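PDB 2XZI: extracellular sialidase/neuraminidase, putative from Aspergillus fumigatus, which acts as a KDNase of the sialidase family, probably hydrolysing the glycosidic bond that holds terminal deaminoneuraminic acid (KDN) in glycoconjugates. Local coordinates for residues 12-17 against 327-332; 40-45 against 338-343; 350-355 against 370-375. All blocks are in the same frame, centred on the assembly; numbering follows the deposited sequence.

How the contacts relate
The three contacts share one four-stranded antiparallel blade of the sialidase propeller. Its strands run in the order 12-18, 368-375, 349-356, 334-343. Contact 3 pairs the two middle strands. Contact 1 sets a loop against 12-18 at one side of the blade. Contact 2 joins 334-343 to 37-45, the inner strand of the next blade. The centres of contacts 1 and 2 each lie about 8 Å from that of contact 3 and about 16 Å from each other. Contacts 1 and 2 interleave along the chain, whereas contact 3 follows both. The N-terminal strand thus completes a blade built mainly from the end of the chain, which closes the propeller ring.

Contact 1 (12-17 against 327-332); sequences HDEFPL and AKVSGA
E14 reaches across to V329 and A327 with the whole length of its side chain. Its CB lies 3.7 Å from V329 CG2. CG comes nearer to the same methyl, at 3.5 Å, and the two side chains slide past each other in opposite directions. E14 CG stands between the backbone N and the carbonyl carbon (chi1 53°), and a bend at chi2 (-80°) then brings CD beside A327. CD lies 3.7 Å from A327 O. At the tip the two oxygens go different ways. OE1 accepts a nearly straight hydrogen bond of 2.7 Å from H12 ND1, using the syn lone pair, with the oxygen close to the plane of the imidazole ring. This bond within the strand holds the His ring and the carboxylate edge to edge. OE2 takes a hydrogen bond from a water, which also donates to K328 O, so the carboxylate is tied to the loop through solvent.

A327 CB fits under both groups. It lies over one face of the H12 ring, 3.9 Å from its centroid, as a CH-pi contact, and 3.6 Å from E14 OE1. Further along, P16 CG meets A332 CB at 3.7 Å. Here the contact is apolar. The two segments run almost in the same direction, but the loop does not pair with the strand as a sheet would.

Strand 12-18 is the outermost strand of its blade and bonds through its backbone to 368-375, with D13 on R374 and F15 on W372. The loop 327-332 leads into strand 334-343 at the far side of that sheet. V329 and A332 both pack on I371 of strand 368-375, and R373 of that strand bonds to A327 O.

Contact 2 (40-45 against 338-343); sequences IPAVVR and YSSMTK. With KDM (deamino-alpha-neuraminic acid), chain C.
This contact is an interface between adjoining blades of the beta-propeller, and I40 meets Y338 at its end by the KDN pocket. Strands 40-45 and 338-343 are the inner strands of their blades and run parallel, with axes 5.6 Å apart. That is wider than a sheet, so side chains and water bridge the gap.

I40 and Y338 lie side by side and point the same way. I40 CD1 sits over one face of the phenol ring, 3.6 Å from CE2. Y338 OH continues past it to the bound sugar and lies 3.0 Å from KDM O6. The same hydroxyl is hydrogen-bonded to E229, and R39 makes a cation-pi contact with the ring. The pyrrolidine of P41 crosses the tyrosine side chain at about a right angle, CD to CB.

S340 makes a direct hydrogen bond between the strands. Its OG is anti to the backbone N (chi1 -172°), turned to V43 N, which donates to it at 2.9 Å and a bent angle of 139°. Next to it, V43 CG2 and T342 CG2 touch at 4.1 Å. At the outer end R45 CB packs against K343 O, 3.2 Å away. One water spans the strands between these points: it donates to V43 O at 2.7 Å and to M341 O at 2.8 Å.

Contact 3 (350-355 against 370-375); sequences GALVES and IIWRRF
The first torsions of W372 and L352 turn their side chains together on one face of the hairpin, where the two residues form a non-hydrogen-bonded pair. The tryptophan CG is anti to its backbone N (chi1 169°), while the leucine CG is anti to its carbonyl carbon (chi1 -69°). The two side chains cross at a slant, and L352 CD2 comes within 3.6 Å of W372 CE3. The far rim of the indole reaches G350, with CH2 3.5 Å from the glycine CA. G350 has no side chain, so the ring can lie close to the backbone there. The ring also meets F15 and W88 edge-to-face, and its NE1 is bonded to G82 O.

Beside W372, I370 CG2 packs on L352 CB at 4.0 Å. On the other face A351 CB touches F375 CE2 at 4.2 Å, and R373 carries its guanidinium to a salt bridge with E335.

The backbones hold the register. A351 and R373 form one hydrogen-bonded pair, with A351 N to R373 O at 2.8 Å. V353 and I371 form the next, with I371 N to V353 O also at 2.8 Å. The E354 carboxylate makes a salt bridge with R39 and accepts hydrogen bonds from I40 N and Y338 N, close to the KDN pocket. The hairpin forms the two middle strands of a four-stranded antiparallel sheet, the blade of a sialidase beta-propeller.

Contact 1 (12-17 against 327-332)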
# COMPACT_ATOMS: atom_id res chain seq x y z
N HIS A 12 4.01 -3.87 -21.11
CA HIS A 12 4.47 -4.09 -19.74
C HIS A 12 5.95 -3.83 -19.65
O HIS A 12 6.72 -4.12 -20.57
CB HIS A 12 4.19 -5.53 -19.29
CG HIS A 12 5.09 -6.54 -19.93
ND1 HIS A 12 6.28 -6.93 -19.36
CD2 HIS A 12 4.98 -7.23 -21.09
CE1 HIS A 12 6.87 -7.81 -20.14
NE2 HIS A 12 6.10 -8.02 -21.19
N ASP A 13 6.36 -3.30 -18.51
CA ASP A 13 7.78 -3.28 -18.14
C ASP A 13 7.87 -3.34 -16.63
O ASP A 13 6.92 -3.00 -15.91
CB ASP A 13 8.51 -2.05 -18.71
CG ASP A 13 10.00 -2.33 -19.04
OD1 ASP A 13 10.61 -3.30 -18.53
OD2 ASP A 13 10.58 -1.55 -19.83
N GLU A 14 9.01 -3.80 -16.14
CA GLU A 14 9.14 -4.10 -14.73
C GLU A 14 10.60 -4.10 -14.34
O GLU A 14 11.47 -4.52 -15.11
CB GLU A 14 8.47 -5.44 -14.42
CG GLU A 14 8.94 -6.62 -15.29
CD GLU A 14 8.31 -6.69 -16.67
OE1 GLU A 14 7.14 -6.27 -16.85
OE2 GLU A 14 8.99 -7.17 -17.60
N PHE A 15 10.87 -3.62 -13.14
CA PHE A 15 12.23 -3.60 -12.59
C PHE A 15 12.19 -3.36 -11.08
O PHE A 15 11.24 -2.78 -10.58
CB PHE A 15 13.14 -2.58 -13.31
CG PHE A 15 12.58 -1.19 -13.41
CD1 PHE A 15 12.83 -0.24 -12.42
CD2 PHE A 15 11.86 -0.81 -14.53
CE1 PHE A 15 12.32 1.07 -12.54
CE2 PHE A 15 11.34 0.48 -14.65
CZ PHE A 15 11.56 1.42 -13.65
N PRO A 16 13.24 -3.79 -10.36
CA PRO A 16 13.28 -3.46 -8.92
C PRO A 16 13.40 -1.95 -8.69
O PRO A 16 14.19 -1.27 -9.38
CB PRO A 16 14.54 -4.19 -8.41
CG PRO A 16 14.88 -5.17 -9.51
CD PRO A 16 14.41 -4.58 -10.78
N LEU A 17 12.60 -1.43 -7.76
CA LEU A 17 12.67 -0.02 -7.42
C LEU A 17 13.25 0.24 -6.04
O LEU A 17 13.87 1.29 -5.79
CB LEU A 17 11.29 0.65 -7.57
CG LEU A 17 11.23 2.16 -7.34
CD1 LEU A 17 12.14 2.86 -8.36
CD2 LEU A 17 9.80 2.69 -7.43
N ALA A 327 5.01 -11.81 -16.70
CA ALA A 327 6.02 -10.81 -17.00
C ALA A 327 7.01 -10.81 -15.82
O ALA A 327 7.14 -9.82 -15.11
CB ALA A 327 5.37 -9.43 -17.17
N LYS A 328 7.72 -11.92 -15.64
CA LYS A 328 8.58 -12.10 -14.47
C LYS A 328 9.79 -11.18 -14.47
O LYS A 328 10.34 -10.83 -15.54
CB LYS A 328 9.03 -13.57 -14.32
CG LYS A 328 9.50 -13.96 -12.92
CD LYS A 328 10.17 -15.34 -12.89
CE LYS A 328 10.65 -15.71 -11.48
NZ LYS A 328 9.54 -16.10 -10.55
N VAL A 329 10.18 -10.76 -13.27
CA VAL A 329 11.42 -10.03 -13.01
C VAL A 329 12.47 -11.03 -12.55
O VAL A 329 12.19 -11.93 -11.74
CB VAL A 329 11.22 -8.95 -11.92
CG1 VAL A 329 12.54 -8.27 -11.55
CG2 VAL A 329 10.22 -7.92 -12.36
N SER A 330 13.69 -10.86 -13.05
CA SER A 330 14.82 -11.69 -12.67
C SER A 330 15.78 -10.91 -11.78
O SER A 330 15.99 -9.70 -11.99
CB SER A 330 15.53 -12.22 -13.92
OG SER A 330 14.65 -13.00 -14.70
N GLY A 331 16.34 -11.60 -10.79
CA GLY A 331 17.40 -11.05 -9.94
C GLY A 331 16.93 -10.27 -8.72
O GLY A 331 17.75 -9.63 -8.04
N ALA A 332 15.63 -10.31 -8.45
CA ALA A 332 15.06 -9.55 -7.35
C ALA A 332 14.26 -10.44 -6.40
O ALA A 332 13.41 -9.96 -5.65
CB ALA A 332 14.20 -8.41 -7.88
O HOH W 1 9.26 -9.75 -18.09

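Contact 2 (40-45 against 338-343)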
# COMPACT_ATOMS: atom_id res chain seq x y z
N ILE A 40 6.21 -3.20 2.47
CA ILE A 40 5.03 -2.37 2.72
C ILE A 40 4.94 -1.16 1.78
O ILE A 40 5.03 -0.01 2.21
CB ILE A 40 4.92 -1.94 4.23
CG1 ILE A 40 5.41 -3.03 5.21
CG2 ILE A 40 3.49 -1.54 4.55
CD1 ILE A 40 4.71 -4.35 5.12
N PRO A 41 4.77 -1.42 0.47
CA PRO A 41 4.72 -0.38 -0.56
C PRO A 41 3.44 0.47 -0.56
O PRO A 41 2.36 0.01 -0.18
CB PRO A 41 4.79 -1.17 -1.87
CG PRO A 41 4.15 -2.48 -1.51
CD PRO A 41 4.70 -2.77 -0.13
N ALA A 42 3.58 1.71 -1.00
CA ALA A 42 2.43 2.56 -1.30
C ALA A 42 2.83 3.44 -2.46
O ALA A 42 3.95 3.94 -2.48
CB ALA A 42 2.10 3.41 -0.11
N VAL A 43 1.93 3.67 -3.41
CA VAL A 43 2.24 4.50 -4.58
C VAL A 43 1.06 5.37 -4.97
O VAL A 43 -0.10 4.93 -4.93
CB VAL A 43 2.73 3.63 -5.78
CG1 VAL A 43 1.61 2.73 -6.34
CG2 VAL A 43 3.36 4.50 -6.88
N VAL A 44 1.37 6.63 -5.31
CA VAL A 44 0.37 7.54 -5.84
C VAL A 44 0.93 8.36 -6.98
O VAL A 44 2.10 8.64 -7.04
CB VAL A 44 -0.22 8.50 -4.76
CG1 VAL A 44 -1.06 7.71 -3.73
CG2 VAL A 44 0.88 9.34 -4.11
N ARG A 45 0.04 8.75 -7.89
CA ARG A 45 0.36 9.73 -8.91
C ARG A 45 -0.24 11.06 -8.44
O ARG A 45 -1.39 11.12 -8.02
CB ARG A 45 -0.27 9.32 -10.24
CG ARG A 45 0.08 10.28 -11.37
CD ARG A 45 -0.89 10.19 -12.50
NE ARG A 45 -2.04 11.06 -12.27
CZ ARG A 45 -3.24 10.88 -12.81
NH1 ARG A 45 -3.48 9.84 -13.61
NH2 ARG A 45 -4.22 11.73 -12.54
N TYR A 338 2.72 -7.89 -0.33
CA TYR A 338 1.95 -6.63 -0.34
C TYR A 338 2.13 -5.89 -1.66
O TYR A 338 3.15 -6.03 -2.34
CB TYR A 338 2.42 -5.69 0.78
CG TYR A 338 2.02 -6.06 2.20
CD1 TYR A 338 2.03 -7.39 2.66
CD2 TYR A 338 1.68 -5.05 3.10
CE1 TYR A 338 1.68 -7.68 4.00
CE2 TYR A 338 1.32 -5.33 4.40
CZ TYR A 338 1.32 -6.64 4.84
OH TYR A 338 0.98 -6.92 6.16
N SER A 339 1.14 -5.07 -2.02
CA SER A 339 1.17 -4.36 -3.29
C SER A 339 0.44 -3.03 -3.19
O SER A 339 -0.32 -2.79 -2.25
CB SER A 339 0.53 -5.22 -4.38
OG SER A 339 -0.86 -5.39 -4.11
N SER A 340 0.68 -2.17 -4.18
CA SER A 340 0.01 -0.88 -4.29
C SER A 340 -0.11 -0.51 -5.75
O SER A 340 0.82 -0.75 -6.52
CB SER A 340 0.80 0.20 -3.53
OG SER A 340 0.08 1.42 -3.47
N MET A 341 -1.25 0.06 -6.14
CA MET A 341 -1.45 0.49 -7.52
C MET A 341 -1.87 1.94 -7.65
O MET A 341 -2.60 2.48 -6.80
CB MET A 341 -2.54 -0.35 -8.21
CG MET A 341 -2.21 -1.83 -8.34
SD MET A 341 -3.54 -2.69 -9.20
CE MET A 341 -4.85 -2.67 -7.95
N THR A 342 -1.45 2.54 -8.75
CA THR A 342 -1.89 3.87 -9.18
C THR A 342 -2.12 3.87 -10.69
O THR A 342 -1.61 3.01 -11.42
CB THR A 342 -0.89 4.97 -8.78
OG1 THR A 342 -1.49 6.26 -9.01
CG2 THR A 342 0.38 4.86 -9.60
N LYS A 343 -2.91 4.83 -11.17
CA LYS A 343 -2.90 5.13 -12.59
C LYS A 343 -1.74 6.06 -12.88
O LYS A 343 -1.47 6.96 -12.10
CB LYS A 343 -4.20 5.82 -12.99
CG LYS A 343 -5.43 4.97 -12.83
CD LYS A 343 -6.64 5.63 -13.44
CE LYS A 343 -7.18 6.74 -12.55
NZ LYS A 343 -8.52 7.18 -13.00
C2 KDM C . 2.73 -8.44 8.41
C1 KDM C . 2.65 -9.47 7.29
C3 KDM C . 3.49 -7.19 7.93
C4 KDM C . 3.07 -5.89 8.68
C5 KDM C . 2.28 -6.12 9.97
C6 KDM C . 1.04 -7.00 9.66
C7 KDM C . 0.31 -7.49 10.92
C8 KDM C . -1.00 -8.19 10.55
C9 KDM C . -1.71 -8.73 11.78
O5 KDM C . 1.91 -4.86 10.59
O1A KDM C . 3.49 -9.42 6.37
O1B KDM C . 1.73 -10.31 7.40
O4 KDM C . 4.25 -5.16 8.99
O6 KDM C . 1.37 -8.18 8.85
O7 KDM C . 1.16 -8.40 11.63
O8 KDM C . -1.90 -7.28 9.90
O9 KDM C . -2.11 -7.60 12.58
O2 KDM C . 3.46 -9.09 9.45
O HOH W 2 -2.77 4.85 -5.32
O HOH W 3 -2.69 7.71 -7.43

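Contact 3 (350-355 against 370-375)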
# COMPACT_ATOMS: atom_id res chain seq x y z
N GLY A 350 0.40 1.47 -12.65
CA GLY A 350 1.69 1.35 -12.01
C GLY A 350 1.49 0.63 -10.70
O GLY A 350 0.65 1.02 -9.90
N ALA A 351 2.25 -0.44 -10.49
CA ALA A 351 2.12 -1.27 -9.31
C ALA A 351 3.46 -1.48 -8.63
O ALA A 351 4.46 -1.76 -9.29
CB ALA A 351 1.48 -2.60 -9.67
N LEU A 352 3.46 -1.36 -7.31
CA LEU A 352 4.58 -1.81 -6.48
C LEU A 352 4.21 -3.15 -5.90
O LEU A 352 3.09 -3.34 -5.45
CB LEU A 352 4.84 -0.81 -5.34
CG LEU A 352 5.39 0.54 -5.72
CD1 LEU A 352 5.46 1.43 -4.50
CD2 LEU A 352 6.79 0.45 -6.39
N VAL A 353 5.17 -4.08 -5.92
CA VAL A 353 4.93 -5.44 -5.44
C VAL A 353 6.16 -5.93 -4.66
O VAL A 353 7.30 -5.83 -5.15
CB VAL A 353 4.64 -6.45 -6.61
CG1 VAL A 353 4.14 -7.79 -6.05
CG2 VAL A 353 3.63 -5.87 -7.61
N GLU A 354 5.92 -6.43 -3.45
CA GLU A 354 6.97 -7.05 -2.66
C GLU A 354 7.57 -8.29 -3.32
O GLU A 354 6.89 -9.00 -4.07
CB GLU A 354 6.43 -7.46 -1.29
CG GLU A 354 6.05 -6.30 -0.41
CD GLU A 354 5.71 -6.75 1.02
OE1 GLU A 354 5.17 -7.87 1.19
OE2 GLU A 354 5.95 -6.00 1.97
N SER A 355 8.84 -8.51 -3.01
CA SER A 355 9.57 -9.70 -3.44
C SER A 355 10.48 -10.17 -2.30
O SER A 355 10.89 -9.38 -1.49
CB SER A 355 10.41 -9.35 -4.67
OG SER A 355 10.89 -10.51 -5.31
N ILE A 370 11.38 -4.45 -3.42
CA ILE A 370 10.11 -4.03 -4.01
C ILE A 370 10.26 -3.77 -5.51
O ILE A 370 11.14 -3.03 -5.93
CB ILE A 370 9.49 -2.81 -3.26
CG1 ILE A 370 9.24 -3.17 -1.80
CG2 ILE A 370 8.20 -2.38 -3.94
CD1 ILE A 370 8.82 -1.98 -0.90
N ILE A 371 9.39 -4.41 -6.28
CA ILE A 371 9.38 -4.32 -7.74
C ILE A 371 8.40 -3.25 -8.17
O ILE A 371 7.32 -3.12 -7.57
CB ILE A 371 8.95 -5.68 -8.37
CG1 ILE A 371 9.88 -6.83 -7.98
CG2 ILE A 371 8.76 -5.57 -9.90
CD1 ILE A 371 11.31 -6.48 -7.85
N TRP A 372 8.77 -2.47 -9.18
CA TRP A 372 7.87 -1.54 -9.86
C TRP A 372 7.45 -2.10 -11.21
O TRP A 372 8.29 -2.52 -12.02
CB TRP A 372 8.56 -0.20 -10.05
CG TRP A 372 7.91 0.79 -10.95
CD1 TRP A 372 8.42 1.26 -12.13
CD2 TRP A 372 6.68 1.50 -10.73
NE1 TRP A 372 7.57 2.20 -12.67
CE2 TRP A 372 6.51 2.37 -11.83
CE3 TRP A 372 5.70 1.48 -9.71
CZ2 TRP A 372 5.41 3.23 -11.94
CZ3 TRP A 372 4.60 2.32 -9.84
CH2 TRP A 372 4.47 3.19 -10.95
N ARG A 373 6.15 -2.08 -11.47
CA ARG A 373 5.61 -2.59 -12.72
C ARG A 373 4.75 -1.53 -13.34
O ARG A 373 4.03 -0.80 -12.62
CB ARG A 373 4.72 -3.79 -12.47
CG ARG A 373 5.43 -5.01 -11.97
CD ARG A 373 4.47 -6.19 -11.82
NE ARG A 373 5.23 -7.43 -11.68
CZ ARG A 373 5.75 -8.10 -12.70
NH1 ARG A 373 5.60 -7.67 -13.94
NH2 ARG A 373 6.44 -9.21 -12.47
N ARG A 374 4.82 -1.45 -14.67
CA ARG A 374 3.83 -0.72 -15.46
C ARG A 374 3.22 -1.70 -16.45
O ARG A 374 3.95 -2.47 -17.08
CB ARG A 374 4.48 0.44 -16.21
CG ARG A 374 4.90 1.56 -15.30
CD ARG A 374 6.01 2.46 -15.87
NE ARG A 374 5.89 2.68 -17.31
CZ ARG A 374 5.08 3.56 -17.88
NH1 ARG A 374 4.31 4.35 -17.13
NH2 ARG A 374 5.01 3.64 -19.21
N PHE A 375 1.90 -1.65 -16.61
CA PHE A 375 1.24 -2.44 -17.64
C PHE A 375 -0.04 -1.76 -18.00
O PHE A 375 -0.60 -1.00 -17.21
CB PHE A 375 1.00 -3.89 -17.16
CG PHE A 375 0.41 -4.00 -15.78
CD1 PHE A 375 -0.94 -3.87 -15.58
CD2 PHE A 375 1.22 -4.27 -14.68
CE1 PHE A 375 -1.49 -3.98 -14.31
CE2 PHE A 375 0.68 -4.39 -13.41
CZ PHE A 375 -0.69 -4.25 -13.24